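Local atomic coordinates of hypothetical protein APE0525 (Aeropyrum pernix, PDB entry 2CX0), a protein that is of unknown function but, having a PUA domain, probably binds RNA and may act in translation initiation. Residues A[86-89]-A[90-93]. Residues are numbered along the deposited sequence; the frame is centred on the assembly and turned at random.
Sequences FGVD and WLKG
Trp90 turns its indole back alongside the chain that leads into it, so that the pyrrole edge meets the backbone of Gly87 three residues earlier. With CG placed between the backbone N and the carbonyl carbon (chi1 64°), the ring is swung toward the preceding residues, and NE1 gives a weak hydrogen bond of 2.9 Å to Gly87 O. That oxygen sits at the ring's edge, near its plane, but the N-H points well off it (130°); CD1 lies almost as near the same oxygen, at 3.2 Å. Gly87 itself has positive phi (88°) where the chain leaves helix 80-86, a backbone shape that suits glycine.

From Val88 to Leu91 the chain makes a type I beta turn, closed by the firmer bond of the two, Leu91 N on Val88 O at 3.1 Å. Leu91 packs its CB and CG against that same oxygen, while its CD1 reaches Val88 CB at 4.1 Å. Its other methyl, CD2, lies 3.6 Å above one face of the Trp90 ring, toward the rim. At the turn's exposed corner Asp89 OD2 forms a salt bridge with Arg36 NH1, and a single water bridges Asp89 O and Leu91 O, donating to both.

Outside this loop, the indole also meets Tyr34, Pro38 and the helix residues Cys82 and Leu83. Were Trp90 cut back to an alanine, Gly87 O would probably lose its indole N-H and Leu91 CD2 the ring face it rests on. What results is a positive-phi glycine just after helix 80-86, then a type I turn, together making a short link from that helix, on the pre-PUA side, to strand 93-97 of the PUA domain.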
loop_
_atom_site.group_PDB
_atom_site.type_symbol
_atom_site.label_atom_id
_atom_site.label_comp_id
_atom_site.label_asym_id
_atom_site.label_seq_id
_atom_site.Cartn_x
_atom_site.Cartn_y
_atom_site.Cartn_z
ATOM N N PHE A 86 -8.058 -3.206 7.336
ATOM C CA PHE A 86 -7.321 -3.208 8.606
ATOM C C PHE A 86 -6.942 -1.840 9.161
ATOM O O PHE A 86 -6.379 -1.772 10.237
ATOM C CB PHE A 86 -6.049 -4.059 8.423
ATOM C CG PHE A 86 -6.324 -5.513 8.201
ATOM C CD1 PHE A 86 -6.720 -6.324 9.272
ATOM C CD2 PHE A 86 -6.258 -6.085 6.919
ATOM C CE1 PHE A 86 -7.045 -7.676 9.062
ATOM C CE2 PHE A 86 -6.582 -7.423 6.711
ATOM C CZ PHE A 86 -6.980 -8.214 7.797
ATOM N N GLY A 87 -7.205 -0.758 8.418
ATOM C CA GLY A 87 -6.902 0.562 8.942
ATOM C C GLY A 87 -5.480 0.947 8.621
ATOM O O GLY A 87 -4.778 0.189 7.900
ATOM N N VAL A 88 -5.032 2.075 9.181
ATOM C CA VAL A 88 -3.681 2.560 8.902
ATOM C C VAL A 88 -2.860 2.724 10.139
ATOM O O VAL A 88 -1.667 3.105 10.083
ATOM C CB VAL A 88 -3.740 3.939 8.195
ATOM C CG1 VAL A 88 -4.323 3.726 6.804
ATOM C CG2 VAL A 88 -4.628 4.951 9.029
ATOM N N ASP A 89 -3.481 2.447 11.286
ATOM C CA ASP A 89 -2.755 2.660 12.535
ATOM C C ASP A 89 -1.555 1.710 12.724
ATOM O O ASP A 89 -0.663 2.006 13.482
ATOM C CB ASP A 89 -3.708 2.594 13.746
ATOM C CG ASP A 89 -3.047 3.101 15.009
ATOM O OD1 ASP A 89 -2.812 4.322 15.073
ATOM O OD2 ASP A 89 -2.727 2.273 15.917
ATOM N N TRP A 90 -1.542 0.598 12.014
ATOM C CA TRP A 90 -0.430 -0.341 12.089
ATOM C C TRP A 90 0.813 0.101 11.266
ATOM O O TRP A 90 1.899 -0.502 11.368
ATOM C CB TRP A 90 -0.911 -1.713 11.627
ATOM C CG TRP A 90 -1.340 -1.778 10.195
ATOM C CD1 TRP A 90 -2.512 -1.302 9.649
ATOM C CD2 TRP A 90 -0.591 -2.337 9.107
ATOM N NE1 TRP A 90 -2.531 -1.525 8.291
ATOM C CE2 TRP A 90 -1.366 -2.164 7.929
ATOM C CE3 TRP A 90 0.660 -2.970 9.012
ATOM C CZ2 TRP A 90 -0.926 -2.613 6.661
ATOM C CZ3 TRP A 90 1.107 -3.412 7.748
ATOM C CH2 TRP A 90 0.311 -3.228 6.592
ATOM N N LEU A 91 0.658 1.140 10.442
ATOM C CA LEU A 91 1.800 1.674 9.662
ATOM C C LEU A 91 2.608 2.576 10.564
ATOM O O LEU A 91 2.068 3.134 11.530
ATOM C CB LEU A 91 1.291 2.523 8.490
ATOM C CG LEU A 91 0.347 1.741 7.549
ATOM C CD1 LEU A 91 -0.193 2.810 6.481
ATOM C CD2 LEU A 91 1.026 0.563 6.865
ATOM N N LYS A 92 3.893 2.748 10.266
ATOM C CA LYS A 92 4.737 3.648 11.097
ATOM C C LYS A 92 4.239 5.105 10.960
ATOM O O LYS A 92 4.353 5.918 11.879
ATOM C CB LYS A 92 6.157 3.542 10.623
ATOM C CG LYS A 92 6.777 2.213 11.050
ATOM C CD LYS A 92 8.268 2.221 10.785
ATOM C CE LYS A 92 8.925 0.913 11.225
ATOM N NZ LYS A 92 9.359 0.902 12.658
ATOM N N GLY A 93 3.703 5.442 9.793
ATOM C CA GLY A 93 3.195 6.791 9.646
ATOM C C GLY A 93 2.274 6.991 8.452
ATOM O O GLY A 93 2.155 6.123 7.576
HETATM O O HOH W 1 1.512 3.280 14.200
#